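Local coordinates for protein cytochrome c (Shewanella violacea, PDB 6A3L) that probably transfers electrons by way of a covalently attached heme c, packed within a four-helix bundle, at residues H22-M27 with Q110-V115; L97-S102 with K106-S111. All coordinates share one frame; numbering follows the deposited sequence.

Contact 1: residues H22-M27 with Q110-V115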
ATOM      1  N   HIS A  22       6.382   7.078   3.562  1.00 37.84           N
ATOM      2  CA  HIS A  22       5.769   8.349   3.186  1.00 39.45           C
ATOM      3  C   HIS A  22       4.614   8.685   4.117  1.00 38.81           C
ATOM      4  O   HIS A  22       4.490   9.815   4.603  1.00 40.79           O
ATOM      5  CB  HIS A  22       5.270   8.341   1.728  1.00 36.79           C
ATOM      6  CG  HIS A  22       4.584   9.623   1.348  1.00 35.25           C
ATOM      7  ND1 HIS A  22       3.213   9.784   1.412  1.00 34.02           N
ATOM      8  CD2 HIS A  22       5.084  10.818   0.952  1.00 37.20           C
ATOM      9  CE1 HIS A  22       2.899  11.018   1.048  1.00 37.67           C
ATOM     10  NE2 HIS A  22       4.016  11.668   0.769  1.00 40.92           N
ATOM     11  N   ASN A  23       3.747   7.711   4.371  1.00 37.53           N
ATOM     12  CA  ASN A  23       2.597   7.982   5.222  1.00 37.92           C
ATOM     13  C   ASN A  23       3.006   8.184   6.677  1.00 42.62           C
ATOM     14  O   ASN A  23       2.426   9.026   7.371  1.00 44.23           O
ATOM     15  CB  ASN A  23       1.581   6.858   5.074  1.00 37.79           C
ATOM     16  CG  ASN A  23       0.825   6.957   3.763  1.00 39.76           C
ATOM     17  OD1 ASN A  23      -0.234   7.578   3.694  1.00 38.97           O
ATOM     18  ND2 ASN A  23       1.405   6.393   2.701  1.00 32.35           N
ATOM     19  N   PHE A  24       3.968   7.398   7.172  1.00 41.49           N
ATOM     20  CA  PHE A  24       4.396   7.564   8.556  1.00 43.76           C
ATOM     21  C   PHE A  24       5.015   8.941   8.797  1.00 44.75           C
ATOM     22  O   PHE A  24       4.708   9.604   9.797  1.00 46.34           O
ATOM     23  CB  PHE A  24       5.383   6.463   8.927  1.00 45.00           C
ATOM     24  CG  PHE A  24       5.682   6.380  10.403  1.00 47.05           C
ATOM     25  CD1 PHE A  24       4.730   5.902  11.290  1.00 44.39           C
ATOM     26  CD2 PHE A  24       6.929   6.743  10.896  1.00 46.21           C
ATOM     27  CE1 PHE A  24       5.018   5.817  12.659  1.00 47.79           C
ATOM     28  CE2 PHE A  24       7.212   6.647  12.249  1.00 42.54           C
ATOM     29  CZ  PHE A  24       6.258   6.178  13.126  1.00 42.80           C
ATOM     30  N   GLY A  25       5.884   9.394   7.890  1.00 45.14           N
ATOM     31  CA  GLY A  25       6.551  10.672   8.083  1.00 46.93           C
ATOM     32  C   GLY A  25       5.608  11.858   8.161  1.00 48.87           C
ATOM     33  O   GLY A  25       5.890  12.831   8.872  1.00 48.77           O
ATOM     34  N   ASP A  26       4.488  11.804   7.429  1.00 47.82           N
ATOM     35  CA  ASP A  26       3.516  12.894   7.467  1.00 47.68           C
ATOM     36  C   ASP A  26       2.887  13.020   8.851  1.00 47.68           C
ATOM     37  O   ASP A  26       2.597  14.129   9.314  1.00 47.22           O
ATOM     38  CB  ASP A  26       2.435  12.661   6.404  1.00 45.85           C
ATOM     39  CG  ASP A  26       1.690  13.930   6.033  1.00 47.69           C
ATOM     40  OD1 ASP A  26       2.333  14.894   5.569  1.00 50.61           O
ATOM     41  OD2 ASP A  26       0.458  13.969   6.223  1.00 47.85           O
ATOM     42  N   MET A  27       2.680  11.896   9.537  1.00 45.32           N
ATOM     43  CA  MET A  27       2.239  11.966  10.927  1.00 50.49           C
ATOM     44  C   MET A  27       3.321  12.601  11.794  1.00 47.51           C
ATOM     45  O   MET A  27       3.044  13.516  12.575  1.00 50.35           O
ATOM     46  CB  MET A  27       1.899  10.565  11.442  1.00 48.68           C
ATOM     47  CG  MET A  27       0.900   9.870  10.594  1.00 44.34           C
ATOM     48  SD  MET A  27       0.586   8.154  11.014  1.00 43.91           S
ATOM     49  CE  MET A  27      -0.835   8.328  12.028  1.00 36.56           C
ATOM     50  N   GLN A 110       2.911   9.136  21.962  1.00 52.66           N
ATOM     51  CA  GLN A 110       3.546   7.912  22.449  1.00 54.39           C
ATOM     52  C   GLN A 110       3.175   6.709  21.581  1.00 52.80           C
ATOM     53  O   GLN A 110       4.033   5.872  21.277  1.00 53.89           O
ATOM     54  CB  GLN A 110       3.229   7.699  23.935  1.00 55.76           C
ATOM     55  CG  GLN A 110       2.036   6.826  24.277  1.00 58.91           C
ATOM     56  CD  GLN A 110       1.815   6.729  25.780  1.00 60.23           C
ATOM     57  OE1 GLN A 110       2.292   7.572  26.548  1.00 65.56           O
ATOM     58  NE2 GLN A 110       1.099   5.695  26.208  1.00 60.60           N
ATOM     59  N   SER A 111       1.916   6.604  21.153  1.00 52.06           N
ATOM     60  CA  SER A 111       1.563   5.483  20.295  1.00 51.99           C
ATOM     61  C   SER A 111       2.269   5.576  18.943  1.00 48.66           C
ATOM     62  O   SER A 111       2.628   4.549  18.350  1.00 48.27           O
ATOM     63  CB  SER A 111       0.052   5.419  20.126  1.00 52.98           C
ATOM     64  OG  SER A 111      -0.319   4.177  19.554  1.00 53.02           O
ATOM     65  N   PHE A 112       2.505   6.799  18.465  1.00 45.39           N
ATOM     66  CA  PHE A 112       3.335   7.009  17.285  1.00 46.48           C
ATOM     67  C   PHE A 112       4.743   6.479  17.493  1.00 47.13           C
ATOM     68  O   PHE A 112       5.320   5.849  16.596  1.00 48.80           O
ATOM     69  CB  PHE A 112       3.384   8.500  16.966  1.00 46.54           C
ATOM     70  CG  PHE A 112       4.332   8.860  15.858  1.00 47.36           C
ATOM     71  CD1 PHE A 112       3.886   8.941  14.546  1.00 45.96           C
ATOM     72  CD2 PHE A 112       5.665   9.149  16.124  1.00 48.50           C
ATOM     73  CE1 PHE A 112       4.755   9.287  13.525  1.00 44.65           C
ATOM     74  CE2 PHE A 112       6.538   9.496  15.104  1.00 45.84           C
ATOM     75  CZ  PHE A 112       6.074   9.574  13.805  1.00 49.02           C
ATOM     76  N   MET A 113       5.320   6.738  18.670  1.00 51.35           N
ATOM     77  CA  MET A 113       6.708   6.386  18.952  1.00 48.07           C
ATOM     78  C   MET A 113       6.890   4.885  19.097  1.00 46.12           C
ATOM     79  O   MET A 113       7.947   4.342  18.749  1.00 46.65           O
ATOM     80  CB  MET A 113       7.161   7.078  20.241  1.00 50.28           C
ATOM     81  CG  MET A 113       7.389   8.574  20.124  1.00 51.01           C
ATOM     82  SD  MET A 113       8.809   9.034  19.112  1.00 62.95           S
ATOM     83  CE  MET A 113       8.159  10.489  18.282  1.00 55.77           C
ATOM     84  N   LYS A 114       5.893   4.204  19.649  1.00 46.02           N
ATOM     85  CA  LYS A 114       5.952   2.752  19.700  1.00 45.64           C
ATOM     86  C   LYS A 114       6.035   2.160  18.292  1.00 48.63           C
ATOM     87  O   LYS A 114       6.638   1.096  18.106  1.00 49.35           O
ATOM     88  CB  LYS A 114       4.732   2.216  20.460  1.00 44.63           C
ATOM     89  CG  LYS A 114       4.745   0.720  20.736  1.00 44.26           C
ATOM     90  CD  LYS A 114       3.766   0.360  21.846  1.00 46.89           C
ATOM     91  CE  LYS A 114       3.772  -1.134  22.151  1.00 47.06           C
ATOM     92  NZ  LYS A 114       2.885  -1.478  23.311  1.00 44.42           N
ATOM     93  N   VAL A 115       5.421   2.814  17.294  1.00 43.16           N
ATOM     94  CA  VAL A 115       5.601   2.376  15.913  1.00 45.21           C
ATOM     95  C   VAL A 115       6.994   2.741  15.425  1.00 45.89           C
ATOM     96  O   VAL A 115       7.685   1.933  14.791  1.00 46.63           O
ATOM     97  CB  VAL A 115       4.519   2.974  14.986  1.00 40.92           C
ATOM     98  CG1 VAL A 115       4.784   2.552  13.549  1.00 41.84           C
ATOM     99  CG2 VAL A 115       3.127   2.568  15.421  1.00 40.35           C
TER
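F112 reaches across from helix 105-126 to lay its ring on that of F24 in helix 6-31, an offset stack with centroids 4.3 Å apart and planes only 6° from parallel. F24 CZ stands 3.4 Å above the F112 plane, toward its rim, and F112 CE1 is placed likewise over F24. The edges are used reciprocally too: F112 O lies in the plane of the F24 ring and F24 O in that of F112. Both rings swing out with CG anti to their own backbone N (chi1 174° for F112), which carries them into the gap between the axes of segments 22-27 and 110-115, 11.5 Å apart at their closest. M27 adds its CB, approaching F112 CE1 obliquely at 3.8 Å, while its side chain also touches F42 of helix 39-53 and L96 of helix 79-99. One turn after F112, V115 brings CG1 to 3.4 Å from F24 CE1, an oblique apolar touch at that carbon from a residue that also borders the heme. All four touching residues are buried, and their side chains meet through carbon alone. Two roughly antiparallel segments, their directions 147° apart, joined by stacked phenylalanines, are part of the core of the cytochrome c' four-helix bundle, and with F24 and V115 both against heme c this layer also forms part of the wall of the heme pocket.

Contact 2: residues L97-S102 with K106-S111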
ATOM      1  N   LEU A  97      -3.725   3.657  14.931  1.00 46.23           N
ATOM      2  CA  LEU A  97      -4.978   3.983  14.258  1.00 44.82           C
ATOM      3  C   LEU A  97      -6.102   4.193  15.260  1.00 45.93           C
ATOM      4  O   LEU A  97      -6.991   5.030  15.046  1.00 46.11           O
ATOM      5  CB  LEU A  97      -5.339   2.866  13.274  1.00 41.70           C
ATOM      6  CG  LEU A  97      -6.672   3.001  12.518  1.00 43.81           C
ATOM      7  CD1 LEU A  97      -6.816   4.357  11.866  1.00 40.77           C
ATOM      8  CD2 LEU A  97      -6.789   1.896  11.489  1.00 42.21           C
ATOM      9  N   LEU A  98      -6.097   3.413  16.344  1.00 45.76           N
ATOM     10  CA  LEU A  98      -7.116   3.575  17.374  1.00 48.68           C
ATOM     11  C   LEU A  98      -6.914   4.884  18.124  1.00 47.88           C
ATOM     12  O   LEU A  98      -7.877   5.598  18.418  1.00 48.45           O
ATOM     13  CB  LEU A  98      -7.076   2.389  18.342  1.00 47.95           C
ATOM     14  CG  LEU A  98      -8.427   1.915  18.906  1.00 52.54           C
ATOM     15  CD1 LEU A  98      -8.242   0.706  19.823  1.00 50.58           C
ATOM     16  CD2 LEU A  98      -9.241   3.012  19.601  1.00 51.77           C
ATOM     17  N   ALA A  99      -5.657   5.221  18.416  1.00 49.35           N
ATOM     18  CA  ALA A  99      -5.348   6.476  19.082  1.00 47.29           C
ATOM     19  C   ALA A  99      -5.792   7.668  18.245  1.00 50.20           C
ATOM     20  O   ALA A  99      -6.309   8.654  18.783  1.00 51.54           O
ATOM     21  CB  ALA A  99      -3.850   6.549  19.354  1.00 48.58           C
ATOM     22  N   SER A 100      -5.596   7.596  16.920  1.00 47.53           N
ATOM     23  CA  SER A 100      -5.988   8.691  16.036  1.00 47.22           C
ATOM     24  C   SER A 100      -7.489   8.961  16.093  1.00 46.32           C
ATOM     25  O   SER A 100      -7.945   9.993  15.595  1.00 45.71           O
ATOM     26  CB  SER A 100      -5.548   8.396  14.585  1.00 47.88           C
ATOM     27  OG  SER A 100      -6.355   7.398  13.969  1.00 44.41           O
ATOM     28  N   ALA A 101      -8.273   8.041  16.657  1.00 46.47           N
ATOM     29  CA  ALA A 101      -9.687   8.320  16.862  1.00 48.44           C
ATOM     30  C   ALA A 101      -9.898   9.373  17.947  1.00 51.56           C
ATOM     31  O   ALA A 101     -10.807  10.205  17.838  1.00 53.09           O
ATOM     32  CB  ALA A 101     -10.429   7.026  17.203  1.00 48.08           C
ATOM     33  N   SER A 102      -9.081   9.346  19.005  1.00 51.36           N
ATOM     34  CA  SER A 102      -9.129  10.321  20.090  1.00 51.82           C
ATOM     35  C   SER A 102      -8.191  11.508  19.836  1.00 53.40           C
ATOM     36  O   SER A 102      -7.188  11.406  19.123  1.00 54.93           O
ATOM     37  CB  SER A 102      -8.787   9.662  21.426  1.00 54.62           C
ATOM     38  OG  SER A 102      -8.763  10.638  22.443  1.00 56.57           O
ATOM     39  N   LYS A 106      -0.950  13.517  23.879  1.00 50.84           N
ATOM     40  CA  LYS A 106       0.146  12.773  24.469  1.00 46.78           C
ATOM     41  C   LYS A 106      -0.005  11.279  24.215  1.00 47.49           C
ATOM     42  O   LYS A 106       1.000  10.601  23.986  1.00 53.11           O
ATOM     43  CB  LYS A 106       0.249  13.094  25.966  1.00 51.04           C
ATOM     44  CG  LYS A 106       1.181  12.162  26.751  1.00 51.28           C
ATOM     45  CD  LYS A 106       1.003  12.253  28.272  1.00 52.23           C
ATOM     46  CE  LYS A 106       2.148  13.044  28.905  1.00 50.88           C
ATOM     47  NZ  LYS A 106       2.517  12.517  30.248  1.00 43.88           N
ATOM     48  N   LEU A 107      -1.247  10.866  23.993  1.00 47.91           N
ATOM     49  CA  LEU A 107      -1.551   9.499  23.617  1.00 50.25           C
ATOM     50  C   LEU A 107      -1.118   9.304  22.151  1.00 52.89           C
ATOM     51  O   LEU A 107      -0.606   8.242  21.798  1.00 51.72           O
ATOM     52  CB  LEU A 107      -3.044   9.213  23.773  1.00 52.92           C
ATOM     53  CG  LEU A 107      -3.456   7.739  23.768  1.00 55.67           C
ATOM     54  CD1 LEU A 107      -4.526   7.477  24.817  1.00 55.87           C
ATOM     55  CD2 LEU A 107      -3.940   7.322  22.387  1.00 55.26           C
ATOM     56  N   LEU A 108      -1.319  10.320  21.303  1.00 51.04           N
ATOM     57  CA  LEU A 108      -0.911  10.217  19.907  1.00 52.12           C
ATOM     58  C   LEU A 108       0.599  10.137  19.779  1.00 49.29           C
ATOM     59  O   LEU A 108       1.127   9.281  19.063  1.00 51.75           O
ATOM     60  CB  LEU A 108      -1.488  11.358  19.071  1.00 49.39           C
ATOM     61  CG  LEU A 108      -2.829  10.967  18.447  1.00 50.98           C
ATOM     62  CD1 LEU A 108      -2.581   9.807  17.518  1.00 47.94           C
ATOM     63  CD2 LEU A 108      -3.915  10.565  19.455  1.00 52.87           C
ATOM     64  N   LYS A 109       1.310  11.003  20.488  1.00 50.52           N
ATOM     65  CA  LYS A 109       2.760  11.007  20.385  1.00 52.78           C
ATOM     66  C   LYS A 109       3.356   9.675  20.823  1.00 51.64           C
ATOM     67  O   LYS A 109       4.210   9.115  20.127  1.00 49.62           O
ATOM     68  CB  LYS A 109       3.333  12.159  21.219  1.00 50.74           C
ATOM     69  CG  LYS A 109       2.897  13.526  20.706  1.00 55.77           C
ATOM     70  CD  LYS A 109       3.558  14.681  21.442  1.00 60.06           C
ATOM     71  CE  LYS A 109       3.225  16.009  20.753  1.00 59.64           C
ATOM     72  NZ  LYS A 109       3.625  17.204  21.547  1.00 66.64           N
ATOM     73  N   GLN A 110       2.911   9.136  21.962  1.00 52.66           N
ATOM     74  CA  GLN A 110       3.546   7.912  22.449  1.00 54.39           C
ATOM     75  C   GLN A 110       3.175   6.709  21.581  1.00 52.80           C
ATOM     76  O   GLN A 110       4.033   5.872  21.277  1.00 53.89           O
ATOM     77  CB  GLN A 110       3.229   7.699  23.935  1.00 55.76           C
ATOM     78  CG  GLN A 110       2.036   6.826  24.277  1.00 58.91           C
ATOM     79  CD  GLN A 110       1.815   6.729  25.780  1.00 60.23           C
ATOM     80  OE1 GLN A 110       2.292   7.572  26.548  1.00 65.56           O
ATOM     81  NE2 GLN A 110       1.099   5.695  26.208  1.00 60.60           N
ATOM     82  N   SER A 111       1.916   6.604  21.153  1.00 52.06           N
ATOM     83  CA  SER A 111       1.563   5.483  20.295  1.00 51.99           C
ATOM     84  C   SER A 111       2.269   5.576  18.943  1.00 48.66           C
ATOM     85  O   SER A 111       2.628   4.549  18.350  1.00 48.27           O
ATOM     86  CB  SER A 111       0.052   5.419  20.126  1.00 52.98           C
ATOM     87  OG  SER A 111      -0.319   4.177  19.554  1.00 53.02           O
TER
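No aromatic ring takes part where A99 meets L107, L108 and S111; the flat group that matters is the peptide joining A99 to S100, and both methyls of L108 lie over the same face of it. CD2 sits almost directly above A99 O, a tight 3.1 Å, and CD1 is 3.8 Å from S100 N. CD2 also reaches S102 O at 3.4 Å, bridging two carbonyls of the type I turn that runs from A99 to S102. That turn is closed by S102 N, bonded to A99 O at 2.9 Å, so this oxygen meets a backbone N-H and a methyl together. The A99 methyl points at the other helix, with L108 CD1 3.9 Å and S111 CB 4.1 Å from it; L107 CD2 approaches it as well, though its modelled position is too close to be reliable. On the far side of the turn S100 directs its own CB away, and its OG donates to L97 O at 2.7 Å, from 34° off the carbonyl plane, tying the side chain back to the preceding helical turn. F42 of helix 39-53 packs on L108 too. An alanine in place of L108 would lose both methyls and is likely to leave a gap over the turn and beside F42. The arrangement is an antiparallel helical hairpin (alpha-alpha hairpin), the last link of the cytochrome c' four-helix bundle, where the small side chains of A99 and S111 face each other, consistent with the close approach of helices 79-99 and 105-126 at these ends.

How the contacts relate
Both contacts draw on helix 105-126 and share Q110 and S111, and their centres are 10 Å apart. Contact 2 lies at the start of that helix, its centre about 17 Å from the centre of the chain; contact 1 follows further along, about 9 Å from it. The distance to heme c falls the same way: the S111 side chain is about 12 Å from the cofactor, that of V115 about 4 Å, and the covalently attached C119 comes one helical turn after V115. F42 of helix 39-53 touches M27 of contact 1 and L108 of contact 2, linking the buried heme-side core to the interhelical turn at the bundle's end.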